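Local coordinates for protein 2-Cys Peroxiredoxin (Plasmodium vivax SaI-1, PDB 2I81) that probably reduces hydrogen peroxide and organic hydroperoxides through a reactive cysteine, as a typical 2-Cys peroxiredoxin of the thioredoxin fold, at residues 69-79 with 108-118; 33-41 with 97-105. All coordinates share one frame; numbering follows the deposited sequence.

Contact 1 of 2, residues 69-79 with 108-118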
ATOM      1  N   PRO A  69      15.619 -15.611  42.641  1.00 29.01           N
ATOM      2  CA  PRO A  69      15.574 -15.272  44.068  1.00 28.87           C
ATOM      3  C   PRO A  69      16.935 -14.876  44.627  1.00 29.06           C
ATOM      4  O   PRO A  69      17.015 -13.966  45.452  1.00 28.73           O
ATOM      5  CB  PRO A  69      15.078 -16.563  44.732  1.00 28.28           C
ATOM      6  CG  PRO A  69      15.332 -17.631  43.757  1.00 27.13           C
ATOM      7  CD  PRO A  69      15.224 -17.013  42.403  1.00 30.02           C
ATOM      8  N   SER A  70      17.991 -15.543  44.163  1.00 30.19           N
ATOM      9  CA  SER A  70      19.352 -15.238  44.596  1.00 30.58           C
ATOM     10  C   SER A  70      19.757 -13.813  44.220  1.00 30.54           C
ATOM     11  O   SER A  70      20.492 -13.163  44.963  1.00 31.30           O
ATOM     12  CB  SER A  70      20.353 -16.252  44.031  1.00 32.12           C
ATOM     13  OG  SER A  70      20.579 -16.050  42.646  1.00 33.55           O
ATOM     14  N   GLU A  71      19.271 -13.337  43.076  1.00 29.09           N
ATOM     15  CA  GLU A  71      19.546 -11.973  42.621  1.00 29.54           C
ATOM     16  C   GLU A  71      18.751 -10.948  43.420  1.00 28.05           C
ATOM     17  O   GLU A  71      19.301  -9.938  43.866  1.00 28.85           O
ATOM     18  CB  GLU A  71      19.244 -11.829  41.128  1.00 29.19           C
ATOM     19  CG  GLU A  71      20.098 -12.721  40.238  1.00 34.37           C
ATOM     20  CD  GLU A  71      19.768 -12.569  38.768  1.00 33.80           C
ATOM     21  OE1 GLU A  71      20.698 -12.293  37.983  1.00 29.04           O
ATOM     22  OE2 GLU A  71      18.584 -12.721  38.393  1.00 35.28           O
ATOM     23  N   ILE A  72      17.459 -11.221  43.595  1.00 26.33           N
ATOM     24  CA  ILE A  72      16.558 -10.338  44.335  1.00 25.30           C
ATOM     25  C   ILE A  72      17.030 -10.155  45.780  1.00 25.32           C
ATOM     26  O   ILE A  72      17.031  -9.036  46.300  1.00 24.30           O
ATOM     27  CB  ILE A  72      15.093 -10.850  44.278  1.00 26.13           C
ATOM     28  CG1 ILE A  72      14.586 -10.818  42.830  1.00 24.70           C
ATOM     29  CG2 ILE A  72      14.176 -10.000  45.165  1.00 24.18           C
ATOM     30  CD1 ILE A  72      13.421 -11.737  42.554  1.00 25.18           C
ATOM     31  N   ILE A  73      17.445 -11.252  46.410  1.00 25.75           N
ATOM     32  CA  ILE A  73      17.953 -11.217  47.783  1.00 27.74           C
ATOM     33  C   ILE A  73      19.304 -10.496  47.865  1.00 28.27           C
ATOM     34  O   ILE A  73      19.533  -9.710  48.789  1.00 30.06           O
ATOM     35  CB  ILE A  73      18.032 -12.637  48.406  1.00 28.35           C
ATOM     36  CG1 ILE A  73      16.621 -13.201  48.613  1.00 27.22           C
ATOM     37  CG2 ILE A  73      18.787 -12.620  49.738  1.00 29.62           C
ATOM     38  CD1 ILE A  73      16.560 -14.716  48.700  1.00 19.03           C
ATOM     39  N   ALA A  74      20.180 -10.752  46.893  1.00 26.88           N
ATOM     40  CA  ALA A  74      21.483 -10.088  46.833  1.00 26.90           C
ATOM     41  C   ALA A  74      21.365  -8.573  46.667  1.00 26.54           C
ATOM     42  O   ALA A  74      22.131  -7.821  47.273  1.00 29.39           O
ATOM     43  CB  ALA A  74      22.343 -10.679  45.729  1.00 26.53           C
ATOM     44  N   LEU A  75      20.409  -8.132  45.851  1.00 25.07           N
ATOM     45  CA  LEU A  75      20.183  -6.703  45.629  1.00 25.18           C
ATOM     46  C   LEU A  75      19.537  -6.029  46.838  1.00 26.05           C
ATOM     47  O   LEU A  75      19.832  -4.866  47.134  1.00 27.46           O
ATOM     48  CB  LEU A  75      19.340  -6.472  44.370  1.00 24.23           C
ATOM     49  CG  LEU A  75      20.030  -6.703  43.020  1.00 23.25           C
ATOM     50  CD1 LEU A  75      19.006  -7.003  41.937  1.00 23.60           C
ATOM     51  CD2 LEU A  75      20.914  -5.523  42.622  1.00 23.48           C
ATOM     52  N   ASP A  76      18.662  -6.760  47.530  1.00 28.12           N
ATOM     53  CA  ASP A  76      17.985  -6.232  48.713  1.00 30.36           C
ATOM     54  C   ASP A  76      18.941  -6.075  49.897  1.00 32.22           C
ATOM     55  O   ASP A  76      18.795  -5.144  50.694  1.00 32.85           O
ATOM     56  CB  ASP A  76      16.789  -7.103  49.103  1.00 29.75           C
ATOM     57  CG  ASP A  76      15.784  -6.356  49.962  1.00 32.37           C
ATOM     58  OD1 ASP A  76      15.480  -6.836  51.075  1.00 40.78           O
ATOM     59  OD2 ASP A  76      15.305  -5.284  49.530  1.00 31.90           O
ATOM     60  N   LYS A  77      19.908  -6.988  50.009  1.00 34.28           N
ATOM     61  CA  LYS A  77      20.958  -6.886  51.023  1.00 36.24           C
ATOM     62  C   LYS A  77      21.809  -5.630  50.835  1.00 34.02           C
ATOM     63  O   LYS A  77      22.292  -5.047  51.808  1.00 35.02           O
ATOM     64  CB  LYS A  77      21.855  -8.126  50.999  1.00 35.93           C
ATOM     65  CG  LYS A  77      21.343  -9.291  51.829  1.00 40.67           C
ATOM     66  CD  LYS A  77      22.239 -10.512  51.662  1.00 41.86           C
ATOM     67  CE  LYS A  77      22.222 -11.399  52.904  1.00 49.63           C
ATOM     68  NZ  LYS A  77      20.882 -12.016  53.165  1.00 52.48           N
ATOM     69  N   ALA A  78      21.982  -5.219  49.579  1.00 32.74           N
ATOM     70  CA  ALA A  78      22.788  -4.046  49.245  1.00 33.10           C
ATOM     71  C   ALA A  78      21.940  -2.781  49.097  1.00 33.21           C
ATOM     72  O   ALA A  78      22.403  -1.777  48.550  1.00 33.02           O
ATOM     73  CB  ALA A  78      23.592  -4.309  47.972  1.00 30.73           C
ATOM     74  N   LEU A  79      20.707  -2.834  49.603  1.00 32.91           N
ATOM     75  CA  LEU A  79      19.745  -1.737  49.465  1.00 34.50           C
ATOM     76  C   LEU A  79      20.285  -0.399  49.971  1.00 35.15           C
ATOM     77  O   LEU A  79      20.047   0.640  49.353  1.00 37.70           O
ATOM     78  CB  LEU A  79      18.436  -2.064  50.190  1.00 33.54           C
ATOM     79  CG  LEU A  79      17.079  -1.793  49.521  1.00 36.43           C
ATOM     80  CD1 LEU A  79      16.064  -1.405  50.581  1.00 38.92           C
ATOM     81  CD2 LEU A  79      17.121  -0.722  48.426  1.00 37.36           C
ATOM     82  N   LEU A 108      12.828 -18.568  52.672  1.00 34.84           N
ATOM     83  CA  LEU A 108      13.991 -18.808  51.811  1.00 36.47           C
ATOM     84  C   LEU A 108      14.314 -20.292  51.651  1.00 36.72           C
ATOM     85  O   LEU A 108      14.685 -20.736  50.562  1.00 37.57           O
ATOM     86  CB  LEU A 108      15.228 -18.070  52.344  1.00 37.46           C
ATOM     87  CG  LEU A 108      15.127 -16.612  52.813  1.00 41.66           C
ATOM     88  CD1 LEU A 108      16.465 -16.143  53.368  1.00 46.59           C
ATOM     89  CD2 LEU A 108      14.658 -15.686  51.702  1.00 36.82           C
ATOM     90  N   ALA A 109      14.171 -21.046  52.740  1.00 36.51           N
ATOM     91  CA  ALA A 109      14.461 -22.481  52.751  1.00 35.88           C
ATOM     92  C   ALA A 109      13.498 -23.281  51.874  1.00 35.00           C
ATOM     93  O   ALA A 109      13.742 -24.453  51.576  1.00 34.05           O
ATOM     94  CB  ALA A 109      14.456 -23.012  54.181  1.00 37.19           C
ATOM     95  N   LYS A 110      12.408 -22.636  51.463  1.00 34.52           N
ATOM     96  CA  LYS A 110      11.415 -23.251  50.585  1.00 34.89           C
ATOM     97  C   LYS A 110      11.401 -22.619  49.187  1.00 33.71           C
ATOM     98  O   LYS A 110      10.433 -22.771  48.437  1.00 32.71           O
ATOM     99  CB  LYS A 110      10.027 -23.194  51.235  1.00 36.19           C
ATOM    100  CG  LYS A 110       9.838 -24.204  52.368  1.00 39.37           C
ATOM    101  CD  LYS A 110       8.623 -23.894  53.245  1.00 44.39           C
ATOM    102  CE  LYS A 110       7.296 -24.106  52.516  1.00 48.41           C
ATOM    103  NZ  LYS A 110       7.133 -25.513  52.018  1.00 54.49           N
ATOM    104  N   GLY A 111      12.484 -21.924  48.845  1.00 31.55           N
ATOM    105  CA  GLY A 111      12.639 -21.319  47.524  1.00 30.28           C
ATOM    106  C   GLY A 111      12.030 -19.935  47.393  1.00 30.64           C
ATOM    107  O   GLY A 111      11.822 -19.445  46.281  1.00 30.74           O
ATOM    108  N   GLY A 112      11.750 -19.307  48.531  1.00 29.01           N
ATOM    109  CA  GLY A 112      11.134 -17.985  48.552  1.00 28.75           C
ATOM    110  C   GLY A 112      12.138 -16.858  48.656  1.00 28.98           C
ATOM    111  O   GLY A 112      13.330 -17.090  48.878  1.00 29.65           O
ATOM    112  N   ILE A 113      11.652 -15.631  48.492  1.00 28.46           N
ATOM    113  CA  ILE A 113      12.507 -14.446  48.572  1.00 27.89           C
ATOM    114  C   ILE A 113      12.432 -13.748  49.931  1.00 28.38           C
ATOM    115  O   ILE A 113      13.256 -12.884  50.235  1.00 28.96           O
ATOM    116  CB  ILE A 113      12.237 -13.436  47.422  1.00 27.60           C
ATOM    117  CG1 ILE A 113      10.753 -13.047  47.353  1.00 25.29           C
ATOM    118  CG2 ILE A 113      12.723 -14.002  46.092  1.00 30.10           C
ATOM    119  CD1 ILE A 113      10.464 -11.869  46.433  1.00 25.80           C
ATOM    120  N   GLY A 114      11.455 -14.139  50.747  1.00 29.08           N
ATOM    121  CA  GLY A 114      11.272 -13.541  52.066  1.00 32.51           C
ATOM    122  C   GLY A 114      10.785 -12.109  51.969  1.00 35.97           C
ATOM    123  O   GLY A 114      10.370 -11.653  50.901  1.00 38.15           O
ATOM    124  N   ASN A 115      10.851 -11.389  53.084  1.00 36.63           N
ATOM    125  CA  ASN A 115      10.274 -10.053  53.152  1.00 37.68           C
ATOM    126  C   ASN A 115      11.229  -8.951  52.679  1.00 36.93           C
ATOM    127  O   ASN A 115      11.687  -8.125  53.478  1.00 37.34           O
ATOM    128  CB  ASN A 115       9.753  -9.770  54.567  1.00 39.16           C
ATOM    129  CG  ASN A 115       8.623  -8.756  54.582  1.00 43.94           C
ATOM    130  OD1 ASN A 115       8.589  -7.868  55.435  1.00 50.63           O
ATOM    131  ND2 ASN A 115       7.691  -8.882  53.641  1.00 49.74           N
ATOM    132  N   ILE A 116      11.521  -8.950  51.377  1.00 34.72           N
ATOM    133  CA  ILE A 116      12.424  -7.959  50.775  1.00 33.07           C
ATOM    134  C   ILE A 116      11.888  -6.528  50.907  1.00 32.46           C
ATOM    135  O   ILE A 116      10.672  -6.312  50.937  1.00 30.94           O
ATOM    136  CB  ILE A 116      12.775  -8.278  49.291  1.00 35.04           C
ATOM    137  CG1 ILE A 116      11.549  -8.129  48.382  1.00 37.70           C
ATOM    138  CG2 ILE A 116      13.400  -9.670  49.167  1.00 32.13           C
ATOM    139  CD1 ILE A 116      11.879  -7.642  46.987  1.00 42.66           C
ATOM    140  N   LYS A 117      12.801  -5.560  50.977  1.00 32.25           N
ATOM    141  CA  LYS A 117      12.445  -4.166  51.268  1.00 33.09           C
ATOM    142  C   LYS A 117      12.119  -3.294  50.049  1.00 32.24           C
ATOM    143  O   LYS A 117      11.452  -2.266  50.191  1.00 35.15           O
ATOM    144  CB  LYS A 117      13.547  -3.493  52.094  1.00 33.80           C
ATOM    145  CG  LYS A 117      13.588  -3.901  53.563  1.00 36.49           C
ATOM    146  CD  LYS A 117      14.720  -3.197  54.316  1.00 37.35           C
ATOM    147  CE  LYS A 117      14.386  -1.741  54.646  1.00 48.27           C
ATOM    148  NZ  LYS A 117      13.310  -1.617  55.672  1.00 46.87           N
ATOM    149  N   HIS A 118      12.592  -3.682  48.866  1.00 28.53           N
ATOM    150  CA  HIS A 118      12.374  -2.861  47.671  1.00 25.44           C
ATOM    151  C   HIS A 118      11.148  -3.284  46.860  1.00 23.72           C
ATOM    152  O   HIS A 118      10.613  -4.381  47.040  1.00 20.80           O
ATOM    153  CB  HIS A 118      13.634  -2.795  46.795  1.00 25.12           C
ATOM    154  CG  HIS A 118      13.962  -4.076  46.098  1.00 24.07           C
ATOM    155  ND1 HIS A 118      14.782  -5.034  46.651  1.00 25.80           N
ATOM    156  CD2 HIS A 118      13.585  -4.555  44.888  1.00 24.66           C
ATOM    157  CE1 HIS A 118      14.897  -6.050  45.814  1.00 25.86           C
ATOM    158  NE2 HIS A 118      14.179  -5.784  44.737  1.00 20.31           N
TER

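Contact 2 of 2, residues 33-41 with 97-105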
ATOM      1  N   GLU A  33       1.471  -1.939  38.231  1.00 25.10           N
ATOM      2  CA  GLU A  33       1.062  -2.347  39.565  1.00 27.80           C
ATOM      3  C   GLU A  33       2.272  -2.932  40.271  1.00 28.57           C
ATOM      4  O   GLU A  33       3.106  -3.600  39.652  1.00 30.09           O
ATOM      5  CB  GLU A  33      -0.034  -3.405  39.500  1.00 29.01           C
ATOM      6  CG  GLU A  33      -1.374  -2.900  39.008  1.00 33.68           C
ATOM      7  CD  GLU A  33      -2.325  -4.036  38.694  1.00 44.87           C
ATOM      8  OE1 GLU A  33      -2.094  -4.745  37.690  1.00 49.13           O
ATOM      9  OE2 GLU A  33      -3.306  -4.220  39.446  1.00 50.02           O
ATOM     10  N   ALA A  34       2.358  -2.683  41.573  1.00 28.33           N
ATOM     11  CA  ALA A  34       3.521  -3.088  42.341  1.00 28.56           C
ATOM     12  C   ALA A  34       3.180  -3.535  43.755  1.00 28.70           C
ATOM     13  O   ALA A  34       2.140  -3.172  44.310  1.00 29.53           O
ATOM     14  CB  ALA A  34       4.541  -1.956  42.374  1.00 28.75           C
ATOM     15  N   VAL A  35       4.080  -4.337  44.318  1.00 26.91           N
ATOM     16  CA  VAL A  35       4.047  -4.716  45.722  1.00 25.06           C
ATOM     17  C   VAL A  35       5.204  -3.994  46.403  1.00 25.85           C
ATOM     18  O   VAL A  35       6.369  -4.224  46.065  1.00 24.92           O
ATOM     19  CB  VAL A  35       4.221  -6.243  45.909  1.00 25.55           C
ATOM     20  CG1 VAL A  35       3.958  -6.640  47.360  1.00 24.15           C
ATOM     21  CG2 VAL A  35       3.292  -7.008  44.982  1.00 22.68           C
ATOM     22  N   PHE A  36       4.885  -3.116  47.349  1.00 25.71           N
ATOM     23  CA  PHE A  36       5.913  -2.343  48.046  1.00 26.48           C
ATOM     24  C   PHE A  36       6.605  -3.156  49.135  1.00 26.38           C
ATOM     25  O   PHE A  36       6.230  -4.302  49.401  1.00 25.10           O
ATOM     26  CB  PHE A  36       5.328  -1.044  48.611  1.00 26.71           C
ATOM     27  CG  PHE A  36       4.839  -0.095  47.555  1.00 29.37           C
ATOM     28  CD1 PHE A  36       3.477   0.104  47.360  1.00 31.50           C
ATOM     29  CD2 PHE A  36       5.739   0.593  46.744  1.00 29.28           C
ATOM     30  CE1 PHE A  36       3.019   0.979  46.381  1.00 31.93           C
ATOM     31  CE2 PHE A  36       5.289   1.467  45.760  1.00 31.69           C
ATOM     32  CZ  PHE A  36       3.925   1.661  45.577  1.00 30.86           C
ATOM     33  N   GLY A  37       7.622  -2.557  49.753  1.00 28.54           N
ATOM     34  CA  GLY A  37       8.393  -3.200  50.815  1.00 29.99           C
ATOM     35  C   GLY A  37       7.556  -3.677  51.986  1.00 31.44           C
ATOM     36  O   GLY A  37       7.862  -4.705  52.595  1.00 30.10           O
ATOM     37  N   ASP A  38       6.495  -2.934  52.298  1.00 32.52           N
ATOM     38  CA  ASP A  38       5.593  -3.299  53.391  1.00 33.50           C
ATOM     39  C   ASP A  38       4.522  -4.322  52.985  1.00 33.34           C
ATOM     40  O   ASP A  38       3.646  -4.656  53.790  1.00 34.00           O
ATOM     41  CB  ASP A  38       4.959  -2.047  54.030  1.00 33.67           C
ATOM     42  CG  ASP A  38       4.105  -1.238  53.056  1.00 39.80           C
ATOM     43  OD1 ASP A  38       4.167  -1.478  51.829  1.00 44.82           O
ATOM     44  OD2 ASP A  38       3.367  -0.345  53.529  1.00 42.80           O
ATOM     45  N   ASN A  39       4.602  -4.809  51.745  1.00 32.62           N
ATOM     46  CA  ASN A  39       3.673  -5.812  51.191  1.00 33.57           C
ATOM     47  C   ASN A  39       2.305  -5.284  50.743  1.00 32.65           C
ATOM     48  O   ASN A  39       1.438  -6.066  50.341  1.00 33.96           O
ATOM     49  CB  ASN A  39       3.495  -7.004  52.148  1.00 33.12           C
ATOM     50  CG  ASN A  39       4.715  -7.905  52.200  1.00 34.94           C
ATOM     51  OD1 ASN A  39       5.820  -7.509  51.824  1.00 31.13           O
ATOM     52  ND2 ASN A  39       4.521  -9.127  52.685  1.00 30.20           N
ATOM     53  N   SER A  40       2.115  -3.968  50.802  1.00 30.83           N
ATOM     54  CA  SER A  40       0.886  -3.349  50.305  1.00 30.24           C
ATOM     55  C   SER A  40       0.930  -3.198  48.784  1.00 30.52           C
ATOM     56  O   SER A  40       2.009  -3.138  48.189  1.00 30.39           O
ATOM     57  CB  SER A  40       0.654  -1.991  50.972  1.00 29.08           C
ATOM     58  OG  SER A  40       1.720  -1.097  50.704  1.00 28.70           O
ATOM     59  N   PHE A  41      -0.247  -3.143  48.165  1.00 30.12           N
ATOM     60  CA  PHE A  41      -0.352  -2.985  46.718  1.00 30.19           C
ATOM     61  C   PHE A  41      -0.401  -1.524  46.307  1.00 31.06           C
ATOM     62  O   PHE A  41      -0.956  -0.686  47.020  1.00 31.33           O
ATOM     63  CB  PHE A  41      -1.584  -3.713  46.179  1.00 28.52           C
ATOM     64  CG  PHE A  41      -1.484  -5.206  46.251  1.00 31.16           C
ATOM     65  CD1 PHE A  41      -2.573  -5.967  46.661  1.00 33.68           C
ATOM     66  CD2 PHE A  41      -0.299  -5.856  45.916  1.00 29.82           C
ATOM     67  CE1 PHE A  41      -2.486  -7.354  46.730  1.00 33.06           C
ATOM     68  CE2 PHE A  41      -0.202  -7.240  45.984  1.00 27.49           C
ATOM     69  CZ  PHE A  41      -1.297  -7.991  46.391  1.00 32.38           C
ATOM     70  N   LYS A  97       1.150  -9.296  40.592  1.00 22.07           N
ATOM     71  CA  LYS A  97       1.476  -8.768  41.918  1.00 23.30           C
ATOM     72  C   LYS A  97       1.094  -9.739  43.040  1.00 24.22           C
ATOM     73  O   LYS A  97       1.707  -9.729  44.109  1.00 23.78           O
ATOM     74  CB  LYS A  97       0.811  -7.402  42.136  1.00 21.64           C
ATOM     75  CG  LYS A  97      -0.713  -7.419  42.086  1.00 19.26           C
ATOM     76  CD  LYS A  97      -1.300  -6.034  42.273  1.00 21.88           C
ATOM     77  CE  LYS A  97      -2.819  -6.087  42.282  1.00 24.82           C
ATOM     78  NZ  LYS A  97      -3.422  -4.726  42.271  1.00 34.79           N
ATOM     79  N   TYR A  98       0.084 -10.572  42.790  1.00 24.22           N
ATOM     80  CA  TYR A  98      -0.330 -11.595  43.749  1.00 24.15           C
ATOM     81  C   TYR A  98       0.700 -12.714  43.843  1.00 23.51           C
ATOM     82  O   TYR A  98       0.910 -13.282  44.919  1.00 24.64           O
ATOM     83  CB  TYR A  98      -1.705 -12.162  43.388  1.00 23.31           C
ATOM     84  CG  TYR A  98      -2.801 -11.124  43.399  1.00 26.97           C
ATOM     85  CD1 TYR A  98      -3.324 -10.625  42.207  1.00 23.44           C
ATOM     86  CD2 TYR A  98      -3.305 -10.628  44.602  1.00 26.89           C
ATOM     87  CE1 TYR A  98      -4.330  -9.665  42.213  1.00 22.91           C
ATOM     88  CE2 TYR A  98      -4.308  -9.667  44.617  1.00 27.72           C
ATOM     89  CZ  TYR A  98      -4.816  -9.191  43.420  1.00 30.28           C
ATOM     90  OH  TYR A  98      -5.811  -8.241  43.430  1.00 34.08           O
ATOM     91  N   THR A  99       1.336 -13.021  42.715  1.00 23.43           N
ATOM     92  CA  THR A  99       2.417 -14.003  42.678  1.00 23.81           C
ATOM     93  C   THR A  99       3.656 -13.481  43.414  1.00 25.17           C
ATOM     94  O   THR A  99       4.361 -14.254  44.068  1.00 27.35           O
ATOM     95  CB  THR A  99       2.755 -14.424  41.225  1.00 25.13           C
ATOM     96  OG1 THR A  99       1.586 -14.986  40.610  1.00 27.90           O
ATOM     97  CG2 THR A  99       3.868 -15.467  41.198  1.00 18.22           C
ATOM     98  N   HIS A 100       3.905 -12.173  43.318  1.00 24.53           N
ATOM     99  CA  HIS A 100       5.006 -11.540  44.049  1.00 23.78           C
ATOM    100  C   HIS A 100       4.825 -11.638  45.558  1.00 24.91           C
ATOM    101  O   HIS A 100       5.742 -12.050  46.270  1.00 25.96           O
ATOM    102  CB  HIS A 100       5.156 -10.068  43.668  1.00 23.05           C
ATOM    103  CG  HIS A 100       5.679  -9.843  42.286  1.00 24.66           C
ATOM    104  ND1 HIS A 100       6.360 -10.808  41.576  1.00 23.99           N
ATOM    105  CD2 HIS A 100       5.649  -8.744  41.495  1.00 22.70           C
ATOM    106  CE1 HIS A 100       6.707 -10.321  40.398  1.00 21.12           C
ATOM    107  NE2 HIS A 100       6.291  -9.070  40.325  1.00 22.17           N
ATOM    108  N   LEU A 101       3.642 -11.249  46.034  1.00 26.74           N
ATOM    109  CA  LEU A 101       3.332 -11.252  47.464  1.00 25.71           C
ATOM    110  C   LEU A 101       3.463 -12.652  48.060  1.00 24.93           C
ATOM    111  O   LEU A 101       3.978 -12.816  49.170  1.00 26.84           O
ATOM    112  CB  LEU A 101       1.928 -10.684  47.715  1.00 25.33           C
ATOM    113  CG  LEU A 101       1.410 -10.571  49.156  1.00 27.33           C
ATOM    114  CD1 LEU A 101       2.305  -9.686  50.013  1.00 19.79           C
ATOM    115  CD2 LEU A 101      -0.018 -10.051  49.165  1.00 25.16           C
ATOM    116  N   ALA A 102       2.997 -13.648  47.309  1.00 23.11           N
ATOM    117  CA  ALA A 102       3.091 -15.050  47.708  1.00 22.37           C
ATOM    118  C   ALA A 102       4.539 -15.525  47.785  1.00 23.96           C
ATOM    119  O   ALA A 102       4.881 -16.338  48.647  1.00 26.04           O
ATOM    120  CB  ALA A 102       2.304 -15.917  46.748  1.00 20.56           C
ATOM    121  N   TRP A 103       5.379 -15.017  46.885  1.00 22.88           N
ATOM    122  CA  TRP A 103       6.798 -15.363  46.861  1.00 22.23           C
ATOM    123  C   TRP A 103       7.523 -14.726  48.038  1.00 21.91           C
ATOM    124  O   TRP A 103       8.496 -15.281  48.556  1.00 20.35           O
ATOM    125  CB  TRP A 103       7.434 -14.926  45.540  1.00 22.77           C
ATOM    126  CG  TRP A 103       8.667 -15.702  45.156  1.00 22.13           C
ATOM    127  CD1 TRP A 103       9.033 -16.942  45.603  1.00 24.36           C
ATOM    128  CD2 TRP A 103       9.669 -15.306  44.214  1.00 23.23           C
ATOM    129  NE1 TRP A 103      10.210 -17.331  45.012  1.00 26.09           N
ATOM    130  CE2 TRP A 103      10.623 -16.347  44.154  1.00 22.51           C
ATOM    131  CE3 TRP A 103       9.862 -14.166  43.421  1.00 21.19           C
ATOM    132  CZ2 TRP A 103      11.751 -16.285  43.329  1.00 24.16           C
ATOM    133  CZ3 TRP A 103      10.982 -14.106  42.602  1.00 24.11           C
ATOM    134  CH2 TRP A 103      11.914 -15.160  42.564  1.00 23.52           C
ATOM    135  N   LYS A 104       7.037 -13.560  48.456  1.00 22.75           N
ATOM    136  CA  LYS A 104       7.567 -12.877  49.630  1.00 25.24           C
ATOM    137  C   LYS A 104       7.135 -13.557  50.925  1.00 27.30           C
ATOM    138  O   LYS A 104       7.849 -13.494  51.928  1.00 28.07           O
ATOM    139  CB  LYS A 104       7.156 -11.402  49.642  1.00 23.93           C
ATOM    140  CG  LYS A 104       7.774 -10.586  48.516  1.00 25.58           C
ATOM    141  CD  LYS A 104       8.122  -9.175  48.962  1.00 32.53           C
ATOM    142  CE  LYS A 104       6.911  -8.258  48.955  1.00 43.09           C
ATOM    143  NZ  LYS A 104       7.238  -6.909  49.500  1.00 49.29           N
ATOM    144  N   LYS A 105       5.974 -14.206  50.902  1.00 28.07           N
ATOM    145  CA  LYS A 105       5.488 -14.926  52.077  1.00 31.16           C
ATOM    146  C   LYS A 105       6.010 -16.360  52.127  1.00 32.63           C
ATOM    147  O   LYS A 105       5.706 -17.115  53.055  1.00 34.67           O
ATOM    148  CB  LYS A 105       3.963 -14.864  52.157  1.00 30.91           C
ATOM    149  CG  LYS A 105       3.477 -13.472  52.501  1.00 35.26           C
ATOM    150  CD  LYS A 105       1.999 -13.458  52.871  1.00 38.40           C
ATOM    151  CE  LYS A 105       1.655 -12.101  53.465  1.00 43.93           C
ATOM    152  NZ  LYS A 105       0.393 -12.141  54.257  1.00 50.90           N
TER
HETATM  153  O   HOH W   1       8.102  -5.492  47.281  1.00 24.76           O

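Contact 1 of 2, residues 69-79 with 108-118
Asp-76, near the end of helix 67-77, grips the loop at Lys-117 and His-118. The backbone N of Lys-117 lies in front of the carboxylate. It bonds to Asp-76 OD1 at 3.0 Å, on the syn side, and weakly to OD2. The ring of His-118 meets the other flank: ND1 donates to Asp-76 OD2 on its anti side at 2.9 Å. The two planes are turned 50° apart, and the bond is somewhat bent, its N-H...O angle 153°. A weak bond from His-118 N also reaches OD2. The carboxylate is carried out to the loop because Asp-76 CG stands opposite its own backbone N (chi1 -159°).

Apolar contacts run back along the helix from this grip. Ile-116 CD1 lies over one face of the His-118 ring, offset toward the rim. The same methyl touches Ile-72 CG2 at 3.8 Å. Ile-113 CG2 rests on Pro-69 CB at 3.7 Å. Further out, Ile-73 CD1 meets Leu-108 CD2 at 3.7 Å. Beyond the carboxylate, Leu-79 CD1 packs on Lys-117 CB at 3.6 Å, while the amine end of Lys-117 leads away.

The second shell fixes the imidazole from its far side, where His-118 NE2 is hydrogen-bonded to Tyr-58 OH of strand 54-59. Pro-69 and Ile-72 also lean on Trp-103 of helix 97-104. Val-206 and Leu-210 of a second subunit pack on Pro-69 and Ile-73.

The contact ties the first helix of the thioredoxin-like core to the loop leading into strand 119-122. With both ring nitrogens engaged, the imidazole has its rotation set. The carboxylate would probably stay ionised, since backbone and ring N-H groups converge on it.

Contact 2 of 2, residues 33-41 with 97-105
Lys-104 reaches from helix 97-104 into the turn after strand 31-35. NZ donates to Phe-36 O and to Asn-39 OD1, both at 2.8 Å. It meets the amide oxygen from above its plane, and comes to Phe-36 O from the face opposite Asn-39 N, which closes the type I turn of the beta hairpin joining antiparallel strands 31-35 and 41-45. Bends at chi2 and chi3 bring the amine there.

Next to this grip helix 97-104 packs closely against the hairpin. Val-35 CG1 meets Lys-104 CE tip to tip. Leu-101 inserts CD1 beside Asn-39 CB and sets CD2 against Phe-41 CZ at 3.7 Å. Lys-97 runs extended across Phe-41, its CD over one ring face, and its amine makes an off-centre cation-pi contact with the same ring. Tyr-98 crosses Phe-41 with planes at 75° and meets Phe-66 of a third subunit.

The ends are looser. Lys-97 NZ forms a salt bridge to OE2 of partly exposed Glu-33 at 2.9 Å, and exposed Lys-105 pairs with Glu-203 of a fourth subunit.

Neutral oxygens and a water hold buried Lys-104 NZ, and would probably stabilise its charge less than the Glu-33 carboxylate does that of Lys-97.

How the contacts relate
Helix 97-104 of contact 2 runs on toward 108-118 of contact 1; the segments alternate along the chain, and the centres lie about 13 Å apart. Trp-103 joins them. Its NE1 is 2.9 Å from Gly-111 O, a probable hydrogen bond, and Ile-113 N is 3.2 Å from its O, likewise a probable hydrogen bond. The indole also packs on Ile-72. Asn-39 OD1 has a weak hydrogen bond from Asn-115 ND2. Trp-103 also touches Cys-68. As in related peroxiredoxins, helix 67-77 probably carries the reactive cysteine. The Pro-69 end of contact 1 and Trp-103 would lie beside the peroxide site; the Asp-76 and Lys-104 grips lie farther from it.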